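Local atomic coordinates of arginine decarboxylase (Campylobacter jejuni subsp. jejuni, PDB entry 3NZP), a protein that probably catalyses the pyridoxal-phosphate-dependent decarboxylation of arginine to agmatine, a step of spermidine biosynthesis. Residues 253-258 with 311-316; 71-76 with 299-304; 175-180 with 224-229; 238-243 with 287-292. All coordinates share one frame; numbering follows the deposited sequence.

Contact 1. Residues 253-258 with 311-316; sequences NIYTEL and KDLEPD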
loop_
_atom_site.group_PDB
_atom_site.type_symbol
_atom_site.label_atom_id
_atom_site.label_comp_id
_atom_site.label_asym_id
_atom_site.label_seq_id
_atom_site.Cartn_x
_atom_site.Cartn_y
_atom_site.Cartn_z
ATOM N N ASN B 253 6.688 24.150 -27.676
ATOM C CA ASN B 253 7.451 25.357 -27.923
ATOM C C ASN B 253 8.862 25.231 -27.378
ATOM O O ASN B 253 9.799 25.748 -27.969
ATOM C CB ASN B 253 6.740 26.567 -27.314
ATOM C CG ASN B 253 5.614 27.075 -28.197
ATOM O OD1 ASN B 253 5.852 27.763 -29.191
ATOM N ND2 ASN B 253 4.386 26.717 -27.855
ATOM N N ILE B 254 9.024 24.541 -26.254
ATOM C CA ILE B 254 10.357 24.351 -25.682
ATOM C C ILE B 254 11.156 23.556 -26.710
ATOM O O ILE B 254 12.319 23.846 -26.976
ATOM C CB ILE B 254 10.297 23.566 -24.331
ATOM C CG1 ILE B 254 9.681 24.447 -23.243
ATOM C CG2 ILE B 254 11.686 23.141 -23.890
ATOM C CD1 ILE B 254 9.643 23.816 -21.889
ATOM N N TYR B 255 10.510 22.554 -27.293
ATOM C CA TYR B 255 11.132 21.724 -28.311
ATOM C C TYR B 255 11.671 22.580 -29.455
ATOM O O TYR B 255 12.854 22.521 -29.768
ATOM C CB TYR B 255 10.107 20.739 -28.850
ATOM C CG TYR B 255 10.455 20.167 -30.195
ATOM C CD1 TYR B 255 11.444 19.199 -30.329
ATOM C CD2 TYR B 255 9.762 20.567 -31.333
ATOM C CE1 TYR B 255 11.724 18.637 -31.572
ATOM C CE2 TYR B 255 10.032 20.016 -32.571
ATOM C CZ TYR B 255 11.007 19.051 -32.687
ATOM O OH TYR B 255 11.239 18.474 -33.915
ATOM N N THR B 256 10.803 23.373 -30.084
ATOM C CA THR B 256 11.230 24.225 -31.193
ATOM C C THR B 256 12.346 25.180 -30.769
ATOM O O THR B 256 13.368 25.277 -31.442
ATOM C CB THR B 256 10.055 25.067 -31.792
ATOM O OG1 THR B 256 9.482 25.901 -30.779
ATOM C CG2 THR B 256 8.979 24.163 -32.368
ATOM N N GLU B 257 12.151 25.879 -29.654
ATOM C CA GLU B 257 13.155 26.817 -29.166
ATOM C C GLU B 257 14.522 26.168 -28.972
ATOM O O GLU B 257 15.561 26.790 -29.215
ATOM C CB GLU B 257 12.707 27.433 -27.843
ATOM C CG GLU B 257 11.749 28.577 -28.000
ATOM C CD GLU B 257 12.351 29.722 -28.791
ATOM O OE1 GLU B 257 13.481 30.148 -28.451
ATOM O OE2 GLU B 257 11.696 30.198 -29.746
ATOM N N LEU B 258 14.512 24.920 -28.520
ATOM C CA LEU B 258 15.739 24.190 -28.282
ATOM C C LEU B 258 16.400 23.840 -29.602
ATOM O O LEU B 258 17.626 23.849 -29.709
ATOM C CB LEU B 258 15.447 22.932 -27.466
ATOM C CG LEU B 258 16.006 22.846 -26.038
ATOM C CD1 LEU B 258 16.129 24.204 -25.386
ATOM C CD2 LEU B 258 15.090 21.963 -25.223
ATOM N N LYS B 311 7.643 27.028 -38.066
ATOM C CA LYS B 311 8.131 26.459 -39.334
ATOM C C LYS B 311 9.366 25.603 -39.129
ATOM O O LYS B 311 10.375 25.749 -39.817
ATOM C CB LYS B 311 8.389 27.554 -40.377
ATOM C CG LYS B 311 9.156 28.745 -39.878
ATOM C CD LYS B 311 9.041 29.907 -40.850
ATOM C CE LYS B 311 9.788 31.124 -40.315
ATOM N NZ LYS B 311 9.749 32.272 -41.258
ATOM N N ASP B 312 9.248 24.697 -38.160
ATOM C CA ASP B 312 10.307 23.768 -37.807
ATOM C C ASP B 312 9.854 22.365 -38.160
ATOM O O ASP B 312 8.801 22.168 -38.778
ATOM C CB ASP B 312 10.606 23.870 -36.318
ATOM C CG ASP B 312 12.054 23.568 -35.997
ATOM O OD1 ASP B 312 12.566 24.140 -35.010
ATOM O OD2 ASP B 312 12.684 22.767 -36.729
ATOM N N LEU B 313 10.657 21.391 -37.756
ATOM C CA LEU B 313 10.383 19.983 -38.031
ATOM C C LEU B 313 9.375 19.332 -37.089
ATOM O O LEU B 313 9.533 19.380 -35.869
ATOM C CB LEU B 313 11.696 19.203 -37.972
ATOM C CG LEU B 313 11.533 17.696 -38.024
ATOM C CD1 LEU B 313 11.008 17.301 -39.391
ATOM C CD2 LEU B 313 12.860 17.032 -37.729
ATOM N N GLU B 314 8.339 18.721 -37.656
ATOM C CA GLU B 314 7.340 18.034 -36.838
ATOM C C GLU B 314 8.082 16.942 -36.068
ATOM O O GLU B 314 8.674 16.045 -36.675
ATOM C CB GLU B 314 6.261 17.413 -37.723
ATOM C CG GLU B 314 5.319 18.421 -38.358
ATOM C CD GLU B 314 4.249 17.756 -39.204
ATOM O OE1 GLU B 314 3.286 18.445 -39.604
ATOM O OE2 GLU B 314 4.368 16.542 -39.472
ATOM N N PRO B 315 8.067 17.003 -34.721
ATOM C CA PRO B 315 8.745 16.035 -33.843
ATOM C C PRO B 315 8.195 14.608 -33.861
ATOM O O PRO B 315 7.096 14.354 -34.346
ATOM C CB PRO B 315 8.604 16.680 -32.470
ATOM C CG PRO B 315 7.255 17.323 -32.564
ATOM C CD PRO B 315 7.324 17.994 -33.916
ATOM N N ASP B 316 8.979 13.675 -33.340
ATOM C CA ASP B 316 8.544 12.289 -33.265
ATOM C C ASP B 316 7.788 12.146 -31.968
ATOM O O ASP B 316 8.236 12.605 -30.922
ATOM C CB ASP B 316 9.742 11.348 -33.284
ATOM C CG ASP B 316 10.284 11.129 -34.693
ATOM O OD1 ASP B 316 11.492 10.830 -34.835
ATOM O OD2 ASP B 316 9.492 11.244 -35.660
#

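Contact 2. Residues 71-76 with 299-304; sequences KEFGYK and VVFILK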
loop_
_atom_site.group_PDB
_atom_site.type_symbol
_atom_site.label_atom_id
_atom_site.label_comp_id
_atom_site.label_asym_id
_atom_site.label_seq_id
_atom_site.Cartn_x
_atom_site.Cartn_y
_atom_site.Cartn_z
ATOM N N LYS B 71 -2.457 10.219 -39.884
ATOM C CA LYS B 71 -2.877 10.307 -41.279
ATOM C C LYS B 71 -3.917 11.392 -41.478
ATOM O O LYS B 71 -3.903 12.095 -42.490
ATOM C CB LYS B 71 -3.427 8.956 -41.751
ATOM C CG LYS B 71 -2.352 7.875 -41.896
ATOM C CD LYS B 71 -1.297 8.275 -42.940
ATOM C CE LYS B 71 -0.246 7.189 -43.169
ATOM N NZ LYS B 71 0.600 7.492 -44.358
ATOM N N GLU B 72 -4.816 11.527 -40.507
ATOM C CA GLU B 72 -5.868 12.528 -40.584
ATOM C C GLU B 72 -5.250 13.890 -40.815
ATOM O O GLU B 72 -5.626 14.587 -41.737
ATOM C CB GLU B 72 -6.696 12.555 -39.303
ATOM C CG GLU B 72 -7.957 13.379 -39.432
ATOM C CD GLU B 72 -8.648 13.627 -38.103
ATOM O OE1 GLU B 72 -8.965 12.643 -37.399
ATOM O OE2 GLU B 72 -8.882 14.807 -37.762
ATOM N N PHE B 73 -4.289 14.277 -39.993
ATOM C CA PHE B 73 -3.686 15.584 -40.190
ATOM C C PHE B 73 -2.393 15.503 -40.980
ATOM O O PHE B 73 -1.596 16.435 -40.954
ATOM C CB PHE B 73 -3.423 16.249 -38.848
ATOM C CG PHE B 73 -4.582 16.179 -37.917
ATOM C CD1 PHE B 73 -4.877 14.999 -37.248
ATOM C CD2 PHE B 73 -5.398 17.280 -37.726
ATOM C CE1 PHE B 73 -5.969 14.917 -36.403
ATOM C CE2 PHE B 73 -6.493 17.210 -36.883
ATOM C CZ PHE B 73 -6.778 16.024 -36.220
ATOM N N GLY B 74 -2.185 14.395 -41.684
ATOM C CA GLY B 74 -0.974 14.243 -42.464
ATOM C C GLY B 74 0.273 14.640 -41.705
ATOM O O GLY B 74 1.029 15.497 -42.160
ATOM N N TYR B 75 0.487 14.011 -40.548
ATOM C CA TYR B 75 1.649 14.285 -39.686
ATOM C C TYR B 75 2.914 13.579 -40.206
ATOM O O TYR B 75 2.933 12.365 -40.367
ATOM C CB TYR B 75 1.341 13.834 -38.250
ATOM C CG TYR B 75 2.302 14.387 -37.216
ATOM C CD1 TYR B 75 3.350 13.613 -36.704
ATOM C CD2 TYR B 75 2.180 15.704 -36.771
ATOM C CE1 TYR B 75 4.249 14.145 -35.771
ATOM C CE2 TYR B 75 3.070 16.240 -35.846
ATOM C CZ TYR B 75 4.099 15.457 -35.353
ATOM O OH TYR B 75 4.977 16.004 -34.444
ATOM N N LYS B 76 3.973 14.339 -40.454
ATOM C CA LYS B 76 5.202 13.759 -40.982
ATOM C C LYS B 76 6.046 13.044 -39.932
ATOM O O LYS B 76 6.764 12.096 -40.247
ATOM C CB LYS B 76 6.034 14.846 -41.679
ATOM C CG LYS B 76 5.385 15.398 -42.954
ATOM C CD LYS B 76 5.946 16.776 -43.377
ATOM C CE LYS B 76 5.620 17.893 -42.335
ATOM N NZ LYS B 76 5.990 19.316 -42.699
ATOM N N VAL B 299 -2.818 15.357 -29.679
ATOM C CA VAL B 299 -1.360 15.357 -29.705
ATOM C C VAL B 299 -0.835 15.718 -31.078
ATOM O O VAL B 299 -0.028 16.638 -31.224
ATOM C CB VAL B 299 -0.766 13.982 -29.287
ATOM C CG1 VAL B 299 0.753 13.976 -29.461
ATOM C CG2 VAL B 299 -1.121 13.688 -27.841
ATOM N N VAL B 300 -1.310 15.011 -32.094
ATOM C CA VAL B 300 -0.854 15.262 -33.451
ATOM C C VAL B 300 -1.164 16.672 -33.925
ATOM O O VAL B 300 -0.362 17.295 -34.617
ATOM C CB VAL B 300 -1.487 14.279 -34.419
ATOM C CG1 VAL B 300 -1.028 14.589 -35.826
ATOM C CG2 VAL B 300 -1.108 12.875 -34.031
ATOM N N PHE B 301 -2.331 17.177 -33.555
ATOM C CA PHE B 301 -2.718 18.513 -33.974
ATOM C C PHE B 301 -1.865 19.586 -33.309
ATOM O O PHE B 301 -1.220 20.372 -33.994
ATOM C CB PHE B 301 -4.195 18.730 -33.672
ATOM C CG PHE B 301 -4.737 20.040 -34.156
ATOM C CD1 PHE B 301 -4.659 21.180 -33.358
ATOM C CD2 PHE B 301 -5.385 20.124 -35.383
ATOM C CE1 PHE B 301 -5.232 22.381 -33.773
ATOM C CE2 PHE B 301 -5.959 21.319 -35.806
ATOM C CZ PHE B 301 -5.885 22.450 -34.999
ATOM N N ILE B 302 -1.852 19.609 -31.980
ATOM C CA ILE B 302 -1.072 20.600 -31.250
ATOM C C ILE B 302 0.357 20.688 -31.773
ATOM O O ILE B 302 0.889 21.779 -31.994
ATOM C CB ILE B 302 -0.983 20.273 -29.746
ATOM C CG1 ILE B 302 -2.382 20.109 -29.141
ATOM C CG2 ILE B 302 -0.220 21.387 -29.026
ATOM C CD1 ILE B 302 -3.207 21.378 -29.149
ATOM N N LEU B 303 0.984 19.534 -31.966
ATOM C CA LEU B 303 2.360 19.523 -32.442
ATOM C C LEU B 303 2.474 20.048 -33.870
ATOM O O LEU B 303 3.338 20.873 -34.159
ATOM C CB LEU B 303 2.954 18.118 -32.335
ATOM C CG LEU B 303 3.118 17.582 -30.907
ATOM C CD1 LEU B 303 3.667 16.169 -30.988
ATOM C CD2 LEU B 303 4.042 18.482 -30.092
ATOM N N LYS B 304 1.603 19.579 -34.758
ATOM C CA LYS B 304 1.628 20.039 -36.142
ATOM C C LYS B 304 1.571 21.555 -36.164
ATOM O O LYS B 304 2.401 22.214 -36.780
ATOM C CB LYS B 304 0.439 19.496 -36.909
ATOM C CG LYS B 304 0.329 20.040 -38.312
ATOM C CD LYS B 304 -0.863 19.424 -39.011
ATOM C CE LYS B 304 -1.010 19.916 -40.437
ATOM N NZ LYS B 304 -2.216 19.306 -41.084
#

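Contact 3. Residues 175-180 with 224-229; sequences KPKPNI and LEQFTM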
loop_
_atom_site.group_PDB
_atom_site.type_symbol
_atom_site.label_atom_id
_atom_site.label_comp_id
_atom_site.label_asym_id
_atom_site.label_seq_id
_atom_site.Cartn_x
_atom_site.Cartn_y
_atom_site.Cartn_z
ATOM N N LYS B 175 33.440 4.183 -27.702
ATOM C CA LYS B 175 32.781 4.924 -28.768
ATOM C C LYS B 175 31.273 4.967 -28.595
ATOM O O LYS B 175 30.675 6.046 -28.559
ATOM C CB LYS B 175 33.123 4.312 -30.132
ATOM C CG LYS B 175 32.640 5.120 -31.343
ATOM C CD LYS B 175 33.480 6.385 -31.579
ATOM C CE LYS B 175 33.007 7.152 -32.820
ATOM N NZ LYS B 175 31.610 7.659 -32.682
ATOM N N PRO B 176 30.626 3.796 -28.474
ATOM C CA PRO B 176 29.163 3.761 -28.310
ATOM C C PRO B 176 28.680 4.513 -27.068
ATOM O O PRO B 176 29.048 4.180 -25.933
ATOM C CB PRO B 176 28.851 2.262 -28.239
ATOM C CG PRO B 176 30.014 1.634 -28.979
ATOM C CD PRO B 176 31.185 2.434 -28.463
ATOM N N LYS B 177 27.875 5.545 -27.287
ATOM C CA LYS B 177 27.333 6.316 -26.178
ATOM C C LYS B 177 25.816 6.399 -26.279
ATOM O O LYS B 177 25.244 6.431 -27.373
ATOM C CB LYS B 177 27.960 7.718 -26.112
ATOM C CG LYS B 177 28.648 8.186 -27.396
ATOM C CD LYS B 177 29.357 9.537 -27.227
ATOM C CE LYS B 177 30.473 9.493 -26.185
ATOM N NZ LYS B 177 31.538 8.492 -26.507
ATOM N N PRO B 178 25.138 6.410 -25.122
ATOM C CA PRO B 178 23.678 6.483 -25.117
ATOM C C PRO B 178 23.148 7.832 -25.570
ATOM O O PRO B 178 23.878 8.824 -25.634
ATOM C CB PRO B 178 23.328 6.175 -23.667
ATOM C CG PRO B 178 24.503 6.724 -22.915
ATOM C CD PRO B 178 25.676 6.320 -23.749
ATOM N N ASN B 179 21.871 7.853 -25.914
ATOM C CA ASN B 179 21.228 9.080 -26.330
ATOM C C ASN B 179 20.861 9.828 -25.079
ATOM O O ASN B 179 20.492 9.229 -24.072
ATOM C CB ASN B 179 19.974 8.775 -27.120
ATOM C CG ASN B 179 20.267 8.528 -28.557
ATOM O OD1 ASN B 179 19.426 7.992 -29.294
ATOM N ND2 ASN B 179 21.470 8.927 -28.988
ATOM N N ILE B 180 20.952 11.145 -25.143
ATOM C CA ILE B 180 20.631 11.963 -23.996
ATOM C C ILE B 180 19.239 12.577 -24.110
ATOM O O ILE B 180 18.866 13.095 -25.157
ATOM C CB ILE B 180 21.675 13.069 -23.842
ATOM C CG1 ILE B 180 23.038 12.443 -23.518
ATOM C CG2 ILE B 180 21.229 14.047 -22.780
ATOM C CD1 ILE B 180 24.182 13.437 -23.420
ATOM N N LEU B 224 26.046 17.421 -28.674
ATOM C CA LEU B 224 24.704 17.733 -29.133
ATOM C C LEU B 224 24.128 16.584 -29.925
ATOM O O LEU B 224 22.920 16.414 -29.989
ATOM C CB LEU B 224 24.704 18.998 -29.984
ATOM C CG LEU B 224 24.695 20.314 -29.196
ATOM C CD1 LEU B 224 24.608 21.479 -30.164
ATOM C CD2 LEU B 224 23.508 20.338 -28.242
ATOM N N GLU B 225 25.004 15.792 -30.520
ATOM C CA GLU B 225 24.580 14.651 -31.304
ATOM C C GLU B 225 23.705 13.705 -30.484
ATOM O O GLU B 225 22.832 13.032 -31.022
ATOM C CB GLU B 225 25.807 13.895 -31.795
ATOM C CG GLU B 225 26.646 14.650 -32.801
ATOM C CD GLU B 225 26.051 14.609 -34.203
ATOM O OE1 GLU B 225 26.722 15.093 -35.146
ATOM O OE2 GLU B 225 24.919 14.094 -34.363
ATOM N N GLN B 226 23.939 13.658 -29.177
ATOM C CA GLN B 226 23.187 12.766 -28.314
ATOM C C GLN B 226 21.825 13.296 -27.922
ATOM O O GLN B 226 20.867 12.531 -27.817
ATOM C CB GLN B 226 23.986 12.450 -27.059
ATOM C CG GLN B 226 25.414 12.013 -27.352
ATOM C CD GLN B 226 25.511 11.045 -28.529
ATOM O OE1 GLN B 226 24.896 9.968 -28.531
ATOM N NE2 GLN B 226 26.295 11.429 -29.537
ATOM N N PHE B 227 21.730 14.602 -27.695
ATOM C CA PHE B 227 20.461 15.205 -27.318
ATOM C C PHE B 227 19.430 14.929 -28.416
ATOM O O PHE B 227 19.398 15.620 -29.426
ATOM C CB PHE B 227 20.658 16.700 -27.100
ATOM C CG PHE B 227 19.432 17.410 -26.621
ATOM C CD1 PHE B 227 18.419 16.723 -25.970
ATOM C CD2 PHE B 227 19.295 18.778 -26.811
ATOM C CE1 PHE B 227 17.279 17.385 -25.512
ATOM C CE2 PHE B 227 18.161 19.455 -26.359
ATOM C CZ PHE B 227 17.149 18.755 -25.709
ATOM N N THR B 228 18.585 13.921 -28.225
ATOM C CA THR B 228 17.593 13.600 -29.239
ATOM C C THR B 228 16.123 13.764 -28.861
ATOM O O THR B 228 15.260 13.768 -29.747
ATOM C CB THR B 228 17.792 12.178 -29.754
ATOM O OG1 THR B 228 17.711 11.251 -28.664
ATOM C CG2 THR B 228 19.133 12.064 -30.421
HETATM N N MSE B 229 15.820 13.864 -27.568
HETATM C CA MSE B 229 14.430 14.048 -27.152
HETATM C C MSE B 229 14.251 14.721 -25.807
HETATM O O MSE B 229 15.123 14.650 -24.940
HETATM C CB MSE B 229 13.659 12.718 -27.127
HETATM C CG MSE B 229 14.059 11.770 -26.022
HETATM SE SE MSE B 229 12.718 10.382 -25.594
HETATM C CE MSE B 229 12.712 9.341 -27.236
HETATM O O HOH W 1 21.741 10.480 -31.645
#

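Contact 4. Residues 238-243 with 287-292; sequences ITEIHP and SRNYTL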
loop_
_atom_site.group_PDB
_atom_site.type_symbol
_atom_site.label_atom_id
_atom_site.label_comp_id
_atom_site.label_asym_id
_atom_site.label_seq_id
_atom_site.Cartn_x
_atom_site.Cartn_y
_atom_site.Cartn_z
ATOM N N ILE B 238 -4.739 10.585 -15.832
ATOM C CA ILE B 238 -5.159 11.972 -16.000
ATOM C C ILE B 238 -6.586 11.954 -16.541
ATOM O O ILE B 238 -6.801 11.687 -17.720
ATOM C CB ILE B 238 -4.274 12.695 -17.026
ATOM C CG1 ILE B 238 -2.793 12.601 -16.628
ATOM C CG2 ILE B 238 -4.735 14.137 -17.170
ATOM C CD1 ILE B 238 -2.412 13.370 -15.382
ATOM N N THR B 239 -7.557 12.238 -15.686
ATOM C CA THR B 239 -8.962 12.226 -16.091
ATOM C C THR B 239 -9.391 13.332 -17.063
ATOM O O THR B 239 -10.311 13.145 -17.861
ATOM C CB THR B 239 -9.863 12.317 -14.860
ATOM O OG1 THR B 239 -9.506 13.483 -14.102
ATOM C CG2 THR B 239 -9.707 11.086 -13.996
ATOM N N GLU B 240 -8.732 14.485 -16.990
ATOM C CA GLU B 240 -9.059 15.622 -17.855
ATOM C C GLU B 240 -8.104 15.724 -19.038
ATOM O O GLU B 240 -6.903 15.509 -18.890
ATOM C CB GLU B 240 -8.985 16.925 -17.053
ATOM C CG GLU B 240 -9.833 16.940 -15.797
ATOM C CD GLU B 240 -11.306 16.797 -16.118
ATOM O OE1 GLU B 240 -11.963 15.917 -15.514
ATOM O OE2 GLU B 240 -11.808 17.561 -16.978
ATOM N N ILE B 241 -8.631 16.080 -20.206
ATOM C CA ILE B 241 -7.807 16.201 -21.410
ATOM C C ILE B 241 -7.127 17.562 -21.528
ATOM O O ILE B 241 -6.123 17.713 -22.221
ATOM C CB ILE B 241 -8.642 15.978 -22.684
ATOM C CG1 ILE B 241 -7.743 15.999 -23.921
ATOM C CG2 ILE B 241 -9.695 17.059 -22.797
ATOM C CD1 ILE B 241 -6.763 14.849 -23.996
ATOM N N HIS B 242 -7.669 18.555 -20.842
ATOM C CA HIS B 242 -7.110 19.898 -20.899
ATOM C C HIS B 242 -5.671 19.981 -20.413
ATOM O O HIS B 242 -4.794 20.513 -21.097
ATOM C CB HIS B 242 -7.977 20.840 -20.076
ATOM C CG HIS B 242 -7.467 22.243 -20.033
ATOM N ND1 HIS B 242 -7.492 23.081 -21.127
ATOM C CD2 HIS B 242 -6.907 22.953 -19.026
ATOM C CE1 HIS B 242 -6.972 24.249 -20.794
ATOM N NE2 HIS B 242 -6.609 24.197 -19.524
ATOM N N PRO B 243 -5.411 19.474 -19.204
ATOM C CA PRO B 243 -4.040 19.536 -18.703
ATOM C C PRO B 243 -3.019 18.957 -19.697
ATOM O O PRO B 243 -1.902 19.454 -19.811
ATOM C CB PRO B 243 -4.125 18.760 -17.384
ATOM C CG PRO B 243 -5.297 17.843 -17.581
ATOM C CD PRO B 243 -6.278 18.723 -18.277
ATOM N N SER B 287 -14.658 7.657 -15.970
ATOM C CA SER B 287 -13.409 7.926 -15.258
ATOM C C SER B 287 -12.660 9.066 -15.931
ATOM O O SER B 287 -12.123 9.956 -15.270
ATOM C CB SER B 287 -12.505 6.689 -15.232
ATOM O OG SER B 287 -12.971 5.716 -14.321
ATOM N N ARG B 288 -12.598 9.021 -17.255
ATOM C CA ARG B 288 -11.924 10.065 -18.004
ATOM C C ARG B 288 -12.943 10.718 -18.904
ATOM O O ARG B 288 -13.857 10.056 -19.378
ATOM C CB ARG B 288 -10.787 9.496 -18.854
ATOM C CG ARG B 288 -11.167 8.367 -19.781
ATOM C CD ARG B 288 -10.012 8.127 -20.745
ATOM N NE ARG B 288 -9.967 6.786 -21.339
ATOM C CZ ARG B 288 -10.934 6.244 -22.074
ATOM N NH1 ARG B 288 -12.052 6.917 -22.315
ATOM N NH2 ARG B 288 -10.768 5.034 -22.589
ATOM N N ASN B 289 -12.784 12.016 -19.141
ATOM C CA ASN B 289 -13.717 12.748 -19.987
ATOM C C ASN B 289 -13.273 12.805 -21.424
ATOM O O ASN B 289 -13.733 13.631 -22.193
ATOM C CB ASN B 289 -13.882 14.178 -19.499
ATOM C CG ASN B 289 -12.633 15.031 -19.742
ATOM O OD1 ASN B 289 -12.189 15.220 -20.882
ATOM N ND2 ASN B 289 -12.062 15.549 -18.663
ATOM N N TYR B 290 -12.387 11.935 -21.823
ATOM C CA TYR B 290 -11.927 12.043 -23.246
ATOM C C TYR B 290 -11.705 10.664 -23.904
ATOM O O TYR B 290 -11.620 9.650 -23.180
ATOM C CB TYR B 290 -10.642 12.865 -23.373
ATOM C CG TYR B 290 -9.488 12.264 -22.610
ATOM C CD1 TYR B 290 -8.607 11.384 -23.207
ATOM C CD2 TYR B 290 -9.274 12.576 -21.296
ATOM C CE1 TYR B 290 -7.498 10.821 -22.486
ATOM C CE2 TYR B 290 -8.203 12.051 -20.546
ATOM C CZ TYR B 290 -7.317 11.172 -21.134
ATOM O OH TYR B 290 -6.289 10.670 -20.404
ATOM N N THR B 291 -11.557 10.542 -25.221
ATOM C CA THR B 291 -11.327 9.203 -25.837
ATOM C C THR B 291 -9.868 9.030 -26.275
ATOM O O THR B 291 -9.119 10.001 -26.348
ATOM C CB THR B 291 -12.219 8.998 -27.075
ATOM O OG1 THR B 291 -11.713 9.771 -28.167
ATOM C CG2 THR B 291 -13.642 9.424 -26.779
ATOM N N LEU B 292 -9.464 7.802 -26.575
ATOM C CA LEU B 292 -8.088 7.573 -26.999
ATOM C C LEU B 292 -7.819 8.378 -28.269
ATOM O O LEU B 292 -6.801 9.068 -28.378
ATOM C CB LEU B 292 -7.841 6.087 -27.279
ATOM C CG LEU B 292 -6.395 5.590 -27.152
ATOM C CD1 LEU B 292 -6.267 4.263 -27.879
ATOM C CD2 LEU B 292 -5.418 6.588 -27.738
#

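Contact 1. Residues 253-258 with 311-316
Tyr255, on helix 242-260, reaches across to Leu313 and Pro315 in the loop that leads into strand 316-319. Its CG lies anti to the backbone N (chi1 160°), directed off the helix toward the loop. The hydroxyl supplies the one hydrogen bond between the segments: Tyr255 OH donates to Leu313 O at 2.7 Å. The acceptor lies at the edge of the phenol ring and in its plane, whereas the hydroxyl sits above the plane of the Leu313 carbonyl, 35° out of it.

The apolar part is a CH-pi interaction. Pro315 CB stands over one face of the Tyr255 ring, 3.8 Å from the centroid and displaced toward the rim at CZ. Pro315 CD approaches CE2 of the same ring at 3.6 Å. Ile269 of strand 268-272 touches both Tyr255 and Pro315.

Within each segment, side chains bond back to the local backbone. Thr256 OG1 turns back to Asn253 O at 2.8 Å, a carbonyl that also accepts from Glu257 N. Asp312 OD2 receives Leu313 N at 2.7 Å on its anti side, while OD1 faces the helix near Thr256. Lys311, with positive phi, is the C-prime residue of the Schellman motif that ends helix 292-309. The arrangement is helix-to-loop packing on the outside of a TIM barrel, at the alpha-beta connection that completes the closed sheet.

Contact 2. Residues 71-76 with 299-304
Phe73 and Tyr75 meet the helix 292-309 through different first torsions. In Tyr75 CG is anti to the backbone N (chi1 -165°), and the ring lies by Val300 and Leu303; in Phe73 CG is anti to the carbonyl carbon (chi1 -47°), and from there the ring extends beside Val300 and Phe301. Val300 CG1 serves both aromatics, 3.5 Å from Tyr75 CB and 4.1 Å from Phe73 CD1. Farther out on the phenol, Tyr75 OH comes within 3.6 Å of Leu303 CB, and the same hydroxyl is hydrogen-bonded to Pro315 O.

Phe73 and Phe301 form an oblique aromatic pair, planes at 77°, in which Phe73 CE2 comes 3.5 Å from Phe301 CD2 at the edge of the Phe301 ring. The extended chain of Lys304 passes Phe73 CB and ends in a hydrogen bond from NZ to Phe73 O at 2.9 Å, with the amine tilted from the carbonyl plane. Gly74, with positive phi, is the C-prime residue of a Schellman motif that ends helix 52-72; the turn after it packs through Phe73 and Tyr75 on helix 292-309, the helix before the eighth strand of the TIM barrel.

Contact 3. Residues 175-180 with 224-229
Gln226, Ile180 and Asn179 bury the most surface where strand 179-183 meets the residues leading into strand 227-231. Gln226 CB packs 3.7 Å from Ile180 CG1, which lies anti to its own carbonyl carbon (chi1 -65°), and 3.8 Å from Ile180 CD1. Beyond CB the Gln226 chain bends at chi2, and its amide end lies near Pro178 O and the Asn179 side chain. The orientation of that amide is uncertain.

The backbone of Ile180 is held from both of its polar atoms. Its N-H bonds to Gln226 O at 3.0 Å, with the donor well above the carbonyl plane, while its O accepts from Thr228 N at 3.2 Å, nearly along the C=O axis. Phe227 CA makes a C-H...O contact with Ile180 O at 3.4 Å. Ile180 and Phe227 are thereby paired in parallel register, and both side chains lie on the face touched by Leu218 of helix 208-220.

Asn179 lies beside Thr228, its CB 3.7 Å from Thr228 OG1, and the two side chains cross at about a right angle. A water bridges the segments, donating to Glu225 O at 2.8 Å and weakly accepting from Asn179 ND2. Asn179 also bonds through its backbone to Ile153 and Leu155 in strand 152-157. This single parallel bridge lies at the start of adjacent strands, joined by a beta-alpha-beta crossover through helix 208-220, in the closed sheet of a TIM barrel.

Contact 4. Residues 238-243 with 287-292
Thr239 O accepts Asn289 N at 3.0 Å in a nearly straight backbone bond (170°), and Arg288 CA lies beside the same oxygen in a C-H...O contact. The two loops lead into successive helices of the TIM barrel, 242-260 and 292-309; Ile238 is also bonded through its backbone to Gly274, a pyridoxal-phosphate-binding residue.

Tyr290 carries the side-chain part of the contact. Its ring is sandwiched: Ile241 CD1 sits over one face, 4.1 Å from the centroid in a CH-pi contact, and Arg288 CD covers the centre of the opposite face. Tyr290 CG lies between the backbone N and the carbonyl carbon (chi1 61°), which brings it 3.8 Å from Ile241 CB. Asn289 lies across the Glu240 side chain at about a right angle, and its OD1 faces Ile241 CG2 at 3.6 Å. The Tyr290 hydroxyl accepts from Ala276 N and donates to Ile238 O at 2.9 Å, in the carbonyl plane.

Overall arrangement
All four contacts belong to the TIM-barrel, pyridoxal-binding part of the chain. Contacts 1 and 2, centres about 13 Å apart, touch where the chain between helix 292-309 and strand 316-319 meets the turn just after helix 52-72. Along the chain, the segments of contact 2 enclose contacts 3 and 4 and alternate with those of contact 1; contact 3 closes before contacts 1 and 4 open. Contact 3 touches contact 1 through Phe227 and Leu258. Contacts 1 and 4 share helix 242-260, centres about 25 Å apart. The side chains of Ile238 in contact 4 and Met229 in contact 3 lie about 7 and 10 Å from bound cofactor, while contacts 1 and 2 are remote from the known sites.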